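Local coordinates for putative secreted protein (Pseudomonas aeruginosa, PDB 3NPD) that is of unknown function but is probably a secreted, quorum-sensing-regulated virulence factor of a Pseudomonas-specific family, at residues Q35-E40 / L44-S49; R57-P62 / F93-T98. All coordinates share one frame; numbering follows the deposited sequence.

Interaction 1. Residues Q35-E40 / L44-S49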
loop_
_atom_site.group_PDB
_atom_site.type_symbol
_atom_site.label_atom_id
_atom_site.label_comp_id
_atom_site.label_asym_id
_atom_site.label_seq_id
_atom_site.Cartn_x
_atom_site.Cartn_y
_atom_site.Cartn_z
ATOM N N GLN A 35 7.209 -2.072 6.024
ATOM C CA GLN A 35 7.510 -0.949 6.943
ATOM C C GLN A 35 6.274 -0.363 7.587
ATOM O O GLN A 35 6.378 0.633 8.290
ATOM C CB GLN A 35 8.296 0.145 6.230
ATOM C CG GLN A 35 9.539 -0.360 5.556
ATOM C CD GLN A 35 10.194 0.715 4.743
ATOM O OE1 GLN A 35 9.552 1.348 3.919
ATOM N NE2 GLN A 35 11.457 0.896 4.930
ATOM N N GLY A 36 5.116 -0.999 7.376
ATOM C CA GLY A 36 3.872 -0.576 8.021
ATOM C C GLY A 36 3.110 0.402 7.161
ATOM O O GLY A 36 3.317 0.479 5.946
ATOM N N TYR A 37 2.203 1.126 7.810
ATOM C CA TYR A 37 1.187 1.913 7.146
ATOM C C TYR A 37 1.053 3.314 7.668
ATOM O O TYR A 37 1.268 3.562 8.860
ATOM C CB TYR A 37 -0.172 1.238 7.355
ATOM C CG TYR A 37 -0.228 -0.149 6.789
ATOM C CD1 TYR A 37 0.330 -1.218 7.475
ATOM C CD2 TYR A 37 -0.919 -0.418 5.579
ATOM C CE1 TYR A 37 0.300 -2.532 6.926
ATOM C CE2 TYR A 37 -1.017 -1.718 5.069
ATOM C CZ TYR A 37 -0.397 -2.768 5.727
ATOM O OH TYR A 37 -0.472 -4.066 5.234
ATOM N N THR A 38 0.735 4.233 6.764
ATOM C CA THR A 38 0.359 5.614 7.075
ATOM C C THR A 38 -0.889 5.962 6.258
ATOM O O THR A 38 -1.316 5.180 5.392
ATOM C CB THR A 38 1.474 6.646 6.813
ATOM O OG1 THR A 38 1.726 6.727 5.405
ATOM C CG2 THR A 38 2.782 6.340 7.591
ATOM N N VAL A 39 -1.470 7.118 6.538
ATOM C CA VAL A 39 -2.654 7.581 5.840
ATOM C C VAL A 39 -2.401 9.007 5.334
ATOM O O VAL A 39 -1.842 9.870 6.061
ATOM C CB VAL A 39 -3.890 7.550 6.776
ATOM C CG1 VAL A 39 -5.102 8.197 6.079
ATOM C CG2 VAL A 39 -4.216 6.098 7.183
ATOM N N GLU A 40 -2.750 9.220 4.079
ATOM C CA GLU A 40 -2.734 10.577 3.456
ATOM C C GLU A 40 -4.075 10.725 2.784
ATOM O O GLU A 40 -4.338 10.125 1.758
ATOM C CB GLU A 40 -1.597 10.744 2.469
ATOM C CG GLU A 40 -0.226 10.665 3.084
ATOM C CD GLU A 40 0.156 11.829 3.988
ATOM O OE1 GLU A 40 -0.408 12.966 3.863
ATOM O OE2 GLU A 40 1.059 11.597 4.822
ATOM N N LEU A 44 -4.768 4.701 2.246
ATOM C CA LEU A 44 -4.056 3.854 3.212
ATOM C C LEU A 44 -2.806 3.357 2.487
ATOM O O LEU A 44 -2.915 2.626 1.500
ATOM C CB LEU A 44 -4.934 2.664 3.638
ATOM C CG LEU A 44 -4.298 1.647 4.587
ATOM C CD1 LEU A 44 -3.862 2.328 5.912
ATOM C CD2 LEU A 44 -5.245 0.440 4.843
ATOM N N ILE A 45 -1.651 3.724 2.980
ATOM C CA ILE A 45 -0.391 3.500 2.278
ATOM C C ILE A 45 0.407 2.469 3.048
ATOM O O ILE A 45 0.699 2.684 4.228
ATOM C CB ILE A 45 0.446 4.791 2.178
ATOM C CG1 ILE A 45 -0.288 5.924 1.500
ATOM C CG2 ILE A 45 1.837 4.505 1.459
ATOM C CD1 ILE A 45 0.257 7.308 1.791
ATOM N N ASN A 46 0.798 1.378 2.391
ATOM C CA ASN A 46 1.691 0.388 2.939
ATOM C C ASN A 46 3.031 0.756 2.334
ATOM O O ASN A 46 3.194 0.787 1.093
ATOM C CB ASN A 46 1.221 -1.025 2.501
ATOM C CG ASN A 46 1.937 -2.186 3.183
ATOM O OD1 ASN A 46 1.730 -3.331 2.774
ATOM N ND2 ASN A 46 2.796 -1.920 4.178
ATOM N N HIS A 47 3.998 1.048 3.187
ATOM C CA HIS A 47 5.338 1.362 2.765
ATOM C C HIS A 47 6.157 0.087 2.857
ATOM O O HIS A 47 6.136 -0.575 3.890
ATOM C CB HIS A 47 5.943 2.386 3.724
ATOM C CG HIS A 47 5.148 3.670 3.830
ATOM N ND1 HIS A 47 5.400 4.792 3.066
ATOM C CD2 HIS A 47 4.119 3.996 4.638
ATOM C CE1 HIS A 47 4.543 5.746 3.389
ATOM N NE2 HIS A 47 3.753 5.290 4.340
ATOM N N LEU A 48 6.914 -0.222 1.795
ATOM C CA LEU A 48 7.795 -1.366 1.772
ATOM C C LEU A 48 9.151 -0.945 1.181
ATOM O O LEU A 48 9.193 -0.067 0.283
ATOM C CB LEU A 48 7.194 -2.508 0.988
ATOM C CG LEU A 48 5.845 -3.067 1.510
ATOM C CD1 LEU A 48 4.689 -2.498 0.651
ATOM C CD2 LEU A 48 5.865 -4.605 1.568
ATOM N N SER A 49 10.241 -1.521 1.705
ATOM C CA SER A 49 11.582 -1.314 1.119
ATOM C C SER A 49 11.933 -2.588 0.364
ATOM O O SER A 49 11.523 -3.692 0.761
ATOM C CB SER A 49 12.676 -0.988 2.139
ATOM O OG SER A 49 12.885 -2.014 3.051
HETATM O O HOH W 1 9.009 2.633 1.426
HETATM O O HOH W 2 -0.931 -4.649 2.428
#

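Interaction 2. Residues R57-P62 / F93-T98. With SO4 (sulfate ion), chain B.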
loop_
_atom_site.group_PDB
_atom_site.type_symbol
_atom_site.label_atom_id
_atom_site.label_comp_id
_atom_site.label_asym_id
_atom_site.label_seq_id
_atom_site.Cartn_x
_atom_site.Cartn_y
_atom_site.Cartn_z
ATOM N N ARG A 57 14.058 -6.049 -10.864
ATOM C CA ARG A 57 13.049 -6.968 -11.393
ATOM C C ARG A 57 11.684 -6.317 -11.395
ATOM O O ARG A 57 10.927 -6.455 -12.374
ATOM C CB ARG A 57 12.987 -8.269 -10.585
ATOM C CG ARG A 57 14.251 -9.100 -10.648
ATOM C CD ARG A 57 14.006 -10.589 -10.313
ATOM N NE ARG A 57 13.497 -10.934 -8.966
ATOM C CZ ARG A 57 14.186 -10.940 -7.809
ATOM N NH1 ARG A 57 15.436 -10.505 -7.716
ATOM N NH2 ARG A 57 13.579 -11.348 -6.688
HETATM N N MSE A 58 11.358 -5.596 -10.314
HETATM C CA MSE A 58 10.102 -4.837 -10.255
HETATM C C MSE A 58 9.975 -3.779 -11.337
HETATM O O MSE A 58 8.968 -3.716 -12.020
HETATM C CB MSE A 58 9.857 -4.223 -8.882
HETATM C CG MSE A 58 9.616 -5.280 -7.875
HETATM SE SE MSE A 58 9.348 -4.595 -6.092
HETATM C CE MSE A 58 7.553 -3.907 -6.362
ATOM N N ARG A 59 11.027 -3.022 -11.536
ATOM C CA ARG A 59 11.034 -1.963 -12.540
ATOM C C ARG A 59 10.945 -2.474 -13.965
ATOM O O ARG A 59 10.499 -1.740 -14.841
ATOM C CB ARG A 59 12.292 -1.118 -12.404
ATOM C CG ARG A 59 12.295 -0.245 -11.152
ATOM C CD ARG A 59 13.569 0.570 -11.149
ATOM N NE ARG A 59 13.726 1.375 -9.952
ATOM C CZ ARG A 59 14.668 1.252 -9.013
ATOM N NH1 ARG A 59 15.619 0.335 -9.082
ATOM N NH2 ARG A 59 14.656 2.097 -7.975
ATOM N N SER A 60 11.460 -3.690 -14.202
ATOM C CA SER A 60 11.434 -4.321 -15.537
ATOM C C SER A 60 10.050 -4.772 -15.959
ATOM O O SER A 60 9.808 -5.010 -17.155
ATOM C CB SER A 60 12.404 -5.524 -15.610
ATOM O OG SER A 60 11.909 -6.633 -14.916
ATOM N N ASN A 61 9.139 -4.947 -14.997
ATOM C CA ASN A 61 7.775 -5.391 -15.339
ATOM C C ASN A 61 6.734 -4.814 -14.372
ATOM O O ASN A 61 6.150 -5.532 -13.526
ATOM C CB ASN A 61 7.692 -6.893 -15.412
ATOM C CG ASN A 61 6.435 -7.362 -16.186
ATOM O OD1 ASN A 61 5.427 -6.627 -16.342
ATOM N ND2 ASN A 61 6.501 -8.581 -16.681
ATOM N N PRO A 62 6.502 -3.502 -14.504
ATOM C CA PRO A 62 5.605 -2.846 -13.572
ATOM C C PRO A 62 4.147 -3.290 -13.736
ATOM O O PRO A 62 3.398 -3.306 -12.763
ATOM C CB PRO A 62 5.775 -1.353 -13.874
ATOM C CG PRO A 62 6.632 -1.236 -15.016
ATOM C CD PRO A 62 7.179 -2.546 -15.406
ATOM N N PHE A 93 6.754 1.349 -2.700
ATOM C CA PHE A 93 8.035 0.611 -2.599
ATOM C C PHE A 93 9.170 1.558 -2.864
ATOM O O PHE A 93 9.158 2.317 -3.860
ATOM C CB PHE A 93 8.107 -0.492 -3.641
ATOM C CG PHE A 93 7.120 -1.601 -3.457
ATOM C CD1 PHE A 93 5.833 -1.516 -4.024
ATOM C CD2 PHE A 93 7.470 -2.778 -2.768
ATOM C CE1 PHE A 93 4.923 -2.569 -3.863
ATOM C CE2 PHE A 93 6.546 -3.814 -2.612
ATOM C CZ PHE A 93 5.289 -3.700 -3.149
ATOM N N THR A 94 10.172 1.536 -1.991
ATOM C CA THR A 94 11.396 2.325 -2.141
ATOM C C THR A 94 12.614 1.404 -1.979
ATOM O O THR A 94 12.500 0.319 -1.437
ATOM C CB THR A 94 11.403 3.482 -1.128
ATOM O OG1 THR A 94 11.410 2.951 0.195
ATOM C CG2 THR A 94 10.163 4.409 -1.359
ATOM N N GLU A 95 13.768 1.850 -2.437
ATOM C CA GLU A 95 15.008 1.102 -2.311
ATOM C C GLU A 95 15.455 0.997 -0.854
ATOM O O GLU A 95 15.406 1.973 -0.119
ATOM C CB GLU A 95 16.121 1.796 -3.114
ATOM C CG GLU A 95 16.126 1.425 -4.575
ATOM C CD GLU A 95 16.972 0.197 -4.833
ATOM O OE1 GLU A 95 16.862 -0.785 -4.052
ATOM O OE2 GLU A 95 17.728 0.226 -5.827
ATOM N N TYR A 96 15.915 -0.174 -0.456
ATOM C CA TYR A 96 16.395 -0.378 0.909
ATOM C C TYR A 96 17.549 0.564 1.262
ATOM O O TYR A 96 17.508 1.170 2.298
ATOM C CB TYR A 96 16.804 -1.825 1.071
ATOM C CG TYR A 96 17.370 -2.136 2.421
ATOM C CD1 TYR A 96 16.577 -2.034 3.555
ATOM C CD2 TYR A 96 18.701 -2.522 2.586
ATOM C CE1 TYR A 96 17.057 -2.319 4.815
ATOM C CE2 TYR A 96 19.193 -2.857 3.854
ATOM C CZ TYR A 96 18.389 -2.702 4.973
ATOM O OH TYR A 96 18.917 -2.975 6.199
ATOM N N LYS A 97 18.567 0.604 0.413
ATOM C CA LYS A 97 19.768 1.414 0.726
ATOM C C LYS A 97 19.622 2.935 0.596
ATOM O O LYS A 97 20.281 3.672 1.335
ATOM C CB LYS A 97 20.910 0.983 -0.202
ATOM C CG LYS A 97 21.381 -0.442 -0.004
ATOM C CD LYS A 97 22.199 -0.564 1.206
ATOM C CE LYS A 97 22.666 -1.987 1.470
ATOM N NZ LYS A 97 23.712 -2.547 0.560
ATOM N N THR A 98 18.850 3.395 -0.375
ATOM C CA THR A 98 18.746 4.831 -0.729
ATOM C C THR A 98 17.392 5.466 -0.498
ATOM O O THR A 98 17.267 6.680 -0.520
ATOM C CB THR A 98 19.079 5.000 -2.221
ATOM O OG1 THR A 98 18.056 4.376 -3.019
ATOM C CG2 THR A 98 20.424 4.345 -2.591
HETATM S S SO4 B . 20.834 -4.066 -1.455
HETATM O O1 SO4 B . 19.722 -3.105 -1.598
HETATM O O2 SO4 B . 20.783 -5.248 -2.331
HETATM O O3 SO4 B . 22.084 -3.371 -1.744
HETATM O O4 SO4 B . 20.832 -4.594 -0.076
HETATM O O HOH W 3 17.982 -1.279 -7.846
#

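Interaction 1. Residues Q35-E40 / L44-S49
Tyr37 and Asn46 stack across the antiparallel beta hairpin formed by strands 32-40 and 43-50, the phenol ring and the carboxamide lying nearly parallel, 11° apart. With CG anti to the backbone N (chi1 -171°), the amide of Asn46 is carried over one face of the ring, its CG 3.5 Å from Tyr37 CZ. Its ND2 donates to Gly36 O at 3.0 Å, from above the carbonyl plane, and also to Asp34 OD1; together the two bonds fix the rotation of the amide. Gly36 O receives a second, straighter bond from His47 N. Tyr37 and Asn46 form a non-hydrogen-bonded pair, as do Val39 and Leu44 on the same face, where Leu44 CD1 touches both Val39 CG2 and the Tyr37 ring. Helix 4-21 packs on this side, with Leu13 against Val39 and Ala17 against Tyr37 and Leu44. On the other face, Ile45 CD1 meets the bent chain of Glu40 at CG (3.6 Å), while the imidazole of His47 turns its edge to Thr38. There Thr38 OG1 lies in the plane of the ring, hydrogen-bonded to His47 NE2 at 2.7 Å.

Interaction 2. Residues R57-P62 / F93-T98
The terminal methyl of Met58, a selenomethionine, sits almost exactly over the centre of the Phe93 ring. Its CE lies 3.6 Å from the ring centroid and only 5° off the normal, so the methyl is close to equidistant from all six ring carbons: a CH-pi contact with CE as the donor group. The selenium stands further back, with SE 4.6 Å from the same centroid and oblique to the ring, adding a Met-aromatic component. A bend at the last torsion (chi3 74°), after an extended chi2, turns CE from the line of the side chain onto the aromatic face. Both residues are buried, and Val102 of strand 101-107 touches each of them. This is helix-on-sheet packing: the last turn of helix 52-60 is laid against the end of strand 88-95, with Val65 and Leu69 of helix 62-74 closing in on Met58 and Phe93 respectively. Towards the surface the contact turns polar. Arg59 reaches out with its chain extended from CG to NE and presents the edge of its guanidinium to Glu95. Glu95 is modelled in two conformers, and in the one described the ion pair is long and loosely made, Arg59 NH1 standing 3.9 Å from Glu95 OE2. Stronger partners of the guanidinium lie elsewhere: NH1 forms a salt bridge with Glu56, and NH2 donates to the carbonyl O of Pro101. Beyond the strand end, Lys97 NZ donates to O3 of a sulfate at 2.9 Å, an ion probably from the crystallisation liquor and also held by Arg51 NH1 and Ala52 N.

Overall arrangement
The two contacts follow one another along the chain, interaction 1 closing before interaction 2 opens, and their centres are about 16 Å apart. They share a single mixed sheet, in which strand 43-50 of the hairpin runs parallel to its neighbour, strand 88-95. Segments 44-49 and 93-98 meet directly there: Leu48 O probably accepts a hydrogen bond from Thr94 N at 2.9 Å, and Leu48 CB packs on Phe93 CD2 at 3.8 Å. Strand 43-50 leads on to helix 52-60, which returns to the sheet in interaction 2; with helices 62-74 and 77-83 it makes a beta-alpha-beta type connection between the parallel strands. Hairpin pairing and helix packing thus belong to one mixed-sheet unit of helices and strands.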